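Local coordinates for putative acetyl-CoA acetyltransferase (Thermus thermophilus, PDB 1ULQ), which probably acts as an acetyl-CoA C-acyltransferase of the thiolase family, interconverting acetyl-CoA plus an acyl-CoA with a 3-oxoacyl-CoA plus free coenzyme A, at residues D50-C55 and C83-L88; E172-R177 and L333-L338. All coordinates share one frame; numbering follows the deposited sequence.

Contact 1. Residues D50-C55 and C83-L88; sequences DVYAGC and CTVNRL
Tyr52 has CG anti to its carbonyl carbon (chi1 -75°), and Val85 has CG1 placed the same way (chi1 -72°). The two groups meet on one face of the sheet, with CD2 of Tyr52 4.1 Å from CG1 of Val85. The contact is the parallel strand pair of a beta-alpha-beta unit in the N-terminal thiolase domain. Helix 66-73 lies in the connection between the strands. Backbone bonds zigzag between them. Cys83 N donates to Val51 O at 2.9 Å, and Ala53 N returns a bond to Cys83 O. Further along, Val85 N bonds to Ala53 O, and Cys55 N reaches Val85 O at 3.2 Å. CB of Cys83 lies obliquely to the Tyr52 ring, also 4.1 Å from CD2. Ala53 and Thr84 point to the other face, where Ala67 and Val66 of helix 66-73 pack against them. There CG2 of Thr84 touches Cys55 CB at 3.9 Å, while its OG1 bonds to Asn65. Strand 81-86 is an edge strand of the sheet within this chain, but Thr84, Val85 and Asn86 pair antiparallel with a strand of the second subunit. The sheet therefore continues across the interface, where OD2 of Asp50 also forms a salt bridge with Arg87 of the second subunit. Asn86 closes the contact: its CB lies 3.5 Å from Cys55 O, and its ND2 bonds to Gln58 of the second subunit. An alanine here would probably leave Leu88 N and that Gln58 without their mates and let the turn after the strand shift. The turn is an Asx turn, in which Leu88 N donates to Asn86 OD1 at 2.9 Å, tilted 31° out of the carbonyl plane of the amide.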
loop_
_atom_site.group_PDB
_atom_site.type_symbol
_atom_site.label_atom_id
_atom_site.label_comp_id
_atom_site.label_asym_id
_atom_site.label_seq_id
_atom_site.Cartn_x
_atom_site.Cartn_y
_atom_site.Cartn_z
ATOM N N ASP C 50 25.193 0.568 28.280
ATOM C CA ASP C 50 23.923 0.511 27.561
ATOM C C ASP C 50 23.819 1.749 26.667
ATOM O O ASP C 50 24.504 2.748 26.903
ATOM C CB ASP C 50 22.779 0.475 28.594
ATOM C CG ASP C 50 21.407 0.256 27.970
ATOM O OD1 ASP C 50 21.338 -0.226 26.818
ATOM O OD2 ASP C 50 20.393 0.549 28.652
ATOM N N VAL C 51 22.985 1.690 25.637
ATOM C CA VAL C 51 22.832 2.838 24.745
ATOM C C VAL C 51 21.376 3.239 24.606
ATOM O O VAL C 51 20.558 2.487 24.091
ATOM C CB VAL C 51 23.412 2.553 23.327
ATOM C CG1 VAL C 51 22.840 3.530 22.327
ATOM C CG2 VAL C 51 24.923 2.691 23.337
ATOM N N TYR C 52 21.049 4.428 25.085
ATOM C CA TYR C 52 19.684 4.916 24.972
ATOM C C TYR C 52 19.623 5.813 23.752
ATOM O O TYR C 52 20.560 6.562 23.480
ATOM C CB TYR C 52 19.263 5.729 26.205
ATOM C CG TYR C 52 18.972 4.906 27.437
ATOM C CD1 TYR C 52 19.862 4.888 28.512
ATOM C CD2 TYR C 52 17.794 4.170 27.548
ATOM C CE1 TYR C 52 19.586 4.161 29.670
ATOM C CE2 TYR C 52 17.510 3.439 28.704
ATOM C CZ TYR C 52 18.410 3.443 29.761
ATOM O OH TYR C 52 18.135 2.747 30.917
ATOM N N ALA C 53 18.523 5.725 23.017
ATOM C CA ALA C 53 18.330 6.542 21.830
ATOM C C ALA C 53 16.862 6.899 21.644
ATOM O O ALA C 53 15.973 6.060 21.822
ATOM C CB ALA C 53 18.844 5.818 20.608
ATOM N N GLY C 54 16.615 8.151 21.281
ATOM C CA GLY C 54 15.253 8.606 21.067
ATOM C C GLY C 54 14.863 8.575 19.603
ATOM O O GLY C 54 15.639 8.984 18.739
ATOM N N CYS C 55 13.659 8.089 19.323
ATOM C CA CYS C 55 13.166 7.994 17.959
ATOM C C CYS C 55 11.639 8.111 17.961
ATOM O O CYS C 55 10.942 7.281 18.544
ATOM C CB CYS C 55 13.600 6.667 17.357
ATOM S SG CYS C 55 13.334 6.572 15.598
ATOM N N CYS C 83 18.453 0.424 24.147
ATOM C CA CYS C 83 17.013 0.590 24.233
ATOM C C CYS C 83 16.647 1.877 23.521
ATOM O O CYS C 83 17.422 2.830 23.525
ATOM C CB CYS C 83 16.592 0.674 25.692
ATOM S SG CYS C 83 14.848 0.992 25.943
ATOM N N THR C 84 15.471 1.902 22.906
ATOM C CA THR C 84 15.006 3.083 22.191
ATOM C C THR C 84 13.836 3.745 22.926
ATOM O O THR C 84 12.750 3.176 23.038
ATOM C CB THR C 84 14.561 2.727 20.758
ATOM O OG1 THR C 84 15.680 2.243 20.009
ATOM C CG2 THR C 84 14.008 3.939 20.065
ATOM N N VAL C 85 14.062 4.952 23.427
ATOM C CA VAL C 85 13.027 5.683 24.138
ATOM C C VAL C 85 12.225 6.564 23.182
ATOM O O VAL C 85 12.750 7.048 22.178
ATOM C CB VAL C 85 13.643 6.560 25.243
ATOM C CG1 VAL C 85 14.133 5.671 26.380
ATOM C CG2 VAL C 85 14.792 7.390 24.685
ATOM N N ASN C 86 10.950 6.775 23.490
ATOM C CA ASN C 86 10.105 7.596 22.636
ATOM C C ASN C 86 9.115 8.484 23.362
ATOM O O ASN C 86 8.079 8.013 23.823
ATOM C CB ASN C 86 9.336 6.722 21.652
ATOM C CG ASN C 86 8.278 7.498 20.901
ATOM O OD1 ASN C 86 8.405 8.710 20.706
ATOM N ND2 ASN C 86 7.231 6.805 20.458
ATOM N N ARG C 87 9.447 9.770 23.458
ATOM C CA ARG C 87 8.583 10.763 24.083
ATOM C C ARG C 87 8.489 11.857 23.033
ATOM O O ARG C 87 8.646 13.044 23.332
ATOM C CB ARG C 87 9.197 11.327 25.372
ATOM C CG ARG C 87 8.206 12.128 26.211
ATOM C CD ARG C 87 8.832 12.756 27.445
ATOM N NE ARG C 87 9.334 11.794 28.432
ATOM C CZ ARG C 87 8.645 11.335 29.474
ATOM N NH1 ARG C 87 7.400 11.735 29.691
ATOM N NH2 ARG C 87 9.217 10.494 30.319
ATOM N N LEU C 88 8.252 11.425 21.793
ATOM C CA LEU C 88 8.132 12.306 20.629
ATOM C C LEU C 88 9.243 13.334 20.472
ATOM O O LEU C 88 10.427 13.002 20.540
ATOM C CB LEU C 88 6.769 13.010 20.618
ATOM C CG LEU C 88 5.625 12.129 20.107
ATOM C CD1 LEU C 88 4.342 12.913 20.097
ATOM C CD2 LEU C 88 5.937 11.635 18.706
#

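Contact 2. Residues E172-R177 and L333-L338; sequences EMYGIR and LREWSL
Tyr174 lays its ring alongside the root of the Arg334 side chain, with ring atom CD2 4.0 Å from Arg334 CB. The two side chains run past one another in opposing senses. The ring and guanidinium planes stand almost perpendicular, 89° apart, so the groups do not stack. The far end of the ring meets Glu335. Tyr174 OH donates a hydrogen bond of 2.9 Å to Glu335 OE2. That oxygen lies at the ring edge, in the ring plane. The hydroxyl approaches from above the carboxylate plane, 43° out of it. Glu335 bends at chi2, which turns CD from the extended course, and its OE2 ends beside the hydroxyl. Arg334 is also bent there (chi2 -86°), and its guanidinium lies near the chain that follows helix 163-174. CG1 of Ile176 sits over one face of this group, toward its rim, 4.2 Å from Arg334 NH2. The carbonyl oxygens of Tyr174 and Gly175 are oblique to the guanidinium. Gly175 O is 3.8 Å from Arg334 NH2, too long to count as a hydrogen bond. The charge of Arg334 is met by Glu180, whose carboxylate forms a salt bridge with NH1. Both segments end a helix in a Schellman motif. Gly175 takes the positive phi in one, with its N bonded to Glu172 O at 3.1 Å. Ser337 does so in the other, with its N bonded to Arg334 O at 3.0 Å. The contact thus joins two helix ends at the surface, one from each thiolase family region. Tyr174 and Ile176 also rest on Ala331 of helix 326-336, Glu335 touches helix 298-308, and Trp336 of the same helix end packs on strand 318-321.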
loop_
_atom_site.group_PDB
_atom_site.type_symbol
_atom_site.label_atom_id
_atom_site.label_comp_id
_atom_site.label_asym_id
_atom_site.label_seq_id
_atom_site.Cartn_x
_atom_site.Cartn_y
_atom_site.Cartn_z
ATOM N N GLU C 172 -2.606 32.931 19.509
ATOM C CA GLU C 172 -3.862 33.585 19.858
ATOM C C GLU C 172 -3.933 33.837 21.356
ATOM O O GLU C 172 -4.165 34.961 21.796
ATOM C CB GLU C 172 -5.048 32.719 19.411
ATOM C CG GLU C 172 -5.460 32.933 17.949
ATOM C CD GLU C 172 -6.056 31.681 17.304
ATOM O OE1 GLU C 172 -6.937 31.040 17.930
ATOM O OE2 GLU C 172 -5.641 31.347 16.164
ATOM N N MET C 173 -3.717 32.786 22.134
ATOM C CA MET C 173 -3.767 32.892 23.580
ATOM C C MET C 173 -2.862 33.977 24.154
ATOM O O MET C 173 -3.259 34.703 25.060
ATOM C CB MET C 173 -3.408 31.553 24.215
ATOM C CG MET C 173 -3.368 31.593 25.728
ATOM S SD MET C 173 -2.861 30.013 26.414
ATOM C CE MET C 173 -4.356 29.128 26.287
ATOM N N TYR C 174 -1.647 34.090 23.640
ATOM C CA TYR C 174 -0.722 35.097 24.147
ATOM C C TYR C 174 -0.631 36.337 23.257
ATOM O O TYR C 174 0.162 37.241 23.526
ATOM C CB TYR C 174 0.680 34.499 24.324
ATOM C CG TYR C 174 0.781 33.422 25.386
ATOM C CD1 TYR C 174 0.414 32.104 25.120
ATOM C CD2 TYR C 174 1.225 33.729 26.663
ATOM C CE1 TYR C 174 0.489 31.122 26.110
ATOM C CE2 TYR C 174 1.298 32.756 27.658
ATOM C CZ TYR C 174 0.931 31.460 27.379
ATOM O OH TYR C 174 1.008 30.518 28.379
ATOM N N GLY C 175 -1.434 36.379 22.200
ATOM C CA GLY C 175 -1.414 37.523 21.311
ATOM C C GLY C 175 -0.039 37.795 20.727
ATOM O O GLY C 175 0.448 38.929 20.764
ATOM N N ILE C 176 0.591 36.760 20.186
ATOM C CA ILE C 176 1.911 36.898 19.584
ATOM C C ILE C 176 1.730 37.234 18.120
ATOM O O ILE C 176 1.370 36.373 17.324
ATOM C CB ILE C 176 2.677 35.600 19.698
ATOM C CG1 ILE C 176 2.629 35.127 21.140
ATOM C CG2 ILE C 176 4.105 35.798 19.261
ATOM C CD1 ILE C 176 3.047 33.720 21.298
ATOM N N ARG C 177 1.988 38.485 17.766
ATOM C CA ARG C 177 1.802 38.935 16.396
ATOM C C ARG C 177 2.656 38.252 15.335
ATOM O O ARG C 177 3.585 37.512 15.649
ATOM C CB ARG C 177 2.008 40.441 16.321
ATOM C CG ARG C 177 0.971 41.221 17.081
ATOM C CD ARG C 177 1.171 42.695 16.845
ATOM N NE ARG C 177 0.300 43.505 17.687
ATOM C CZ ARG C 177 0.444 44.818 17.859
ATOM N NH1 ARG C 177 1.430 45.465 17.239
ATOM N NH2 ARG C 177 -0.382 45.487 18.662
ATOM N N LEU C 333 8.661 32.167 26.064
ATOM C CA LEU C 333 9.438 33.328 26.489
ATOM C C LEU C 333 8.551 34.308 27.247
ATOM O O LEU C 333 9.026 34.989 28.157
ATOM C CB LEU C 333 10.091 34.020 25.287
ATOM C CG LEU C 333 11.207 33.234 24.588
ATOM C CD1 LEU C 333 11.635 33.967 23.345
ATOM C CD2 LEU C 333 12.389 33.049 25.520
ATOM N N ARG C 334 7.270 34.385 26.888
ATOM C CA ARG C 334 6.358 35.275 27.597
ATOM C C ARG C 334 6.290 34.871 29.070
ATOM O O ARG C 334 6.421 35.709 29.948
ATOM C CB ARG C 334 4.963 35.205 26.993
ATOM C CG ARG C 334 4.777 35.980 25.706
ATOM C CD ARG C 334 4.429 37.432 25.982
ATOM N NE ARG C 334 3.798 38.070 24.830
ATOM C CZ ARG C 334 4.394 38.269 23.658
ATOM N NH1 ARG C 334 5.653 37.884 23.470
ATOM N NH2 ARG C 334 3.725 38.837 22.661
ATOM N N GLU C 335 6.087 33.584 29.331
ATOM C CA GLU C 335 6.014 33.073 30.694
ATOM C C GLU C 335 7.289 33.379 31.478
ATOM O O GLU C 335 7.236 33.757 32.650
ATOM C CB GLU C 335 5.788 31.560 30.680
ATOM C CG GLU C 335 4.422 31.116 30.179
ATOM C CD GLU C 335 3.285 31.569 31.085
ATOM O OE1 GLU C 335 3.401 31.441 32.326
ATOM O OE2 GLU C 335 2.267 32.045 30.554
ATOM N N TRP C 336 8.437 33.205 30.827
ATOM C CA TRP C 336 9.729 33.456 31.456
ATOM C C TRP C 336 10.050 34.945 31.577
ATOM O O TRP C 336 11.010 35.327 32.258
ATOM C CB TRP C 336 10.851 32.790 30.662
ATOM C CG TRP C 336 10.882 31.303 30.702
ATOM C CD1 TRP C 336 10.284 30.495 31.617
ATOM C CD2 TRP C 336 11.618 30.442 29.824
ATOM N NE1 TRP C 336 10.601 29.180 31.369
ATOM C CE2 TRP C 336 11.421 29.121 30.272
ATOM C CE3 TRP C 336 12.428 30.662 28.707
ATOM C CZ2 TRP C 336 12.002 28.021 29.640
ATOM C CZ3 TRP C 336 13.008 29.570 28.079
ATOM C CH2 TRP C 336 12.792 28.264 28.549
ATOM N N SER C 337 9.261 35.776 30.898
ATOM C CA SER C 337 9.454 37.223 30.914
ATOM C C SER C 337 10.829 37.537 30.352
ATOM O O SER C 337 11.602 38.278 30.955
ATOM C CB SER C 337 9.330 37.761 32.343
ATOM O OG SER C 337 8.114 37.330 32.949
ATOM N N LEU C 338 11.119 36.957 29.193
ATOM C CA LEU C 338 12.391 37.140 28.508
ATOM C C LEU C 338 12.196 37.678 27.094
ATOM O O LEU C 338 11.171 37.420 26.448
ATOM C CB LEU C 338 13.132 35.814 28.405
ATOM C CG LEU C 338 14.409 35.718 29.212
ATOM C CD1 LEU C 338 14.055 35.585 30.688
ATOM C CD2 LEU C 338 15.207 34.521 28.724
#

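Overall arrangement
The two contacts lie on opposite sides of the chain's centre. Their centres are 32 Å apart, and their nearest atoms are about 16 Å apart, so they do not touch. Contact 1 is buried and includes the outermost strand at one edge of the large mixed sheet. Contact 2 is at the surface; one of its segments, 333-338, ends the helix that follows strand 318-321, the outermost strand at the other edge. Both contacts come within about 8 to 12 Å of predicted catalytic residues. The side chain of Asn86 is about 8 Å from that of Cys89 and about 11 Å from that of His356. In contact 2, Tyr174 is about 12 Å from Cys386, between side chains.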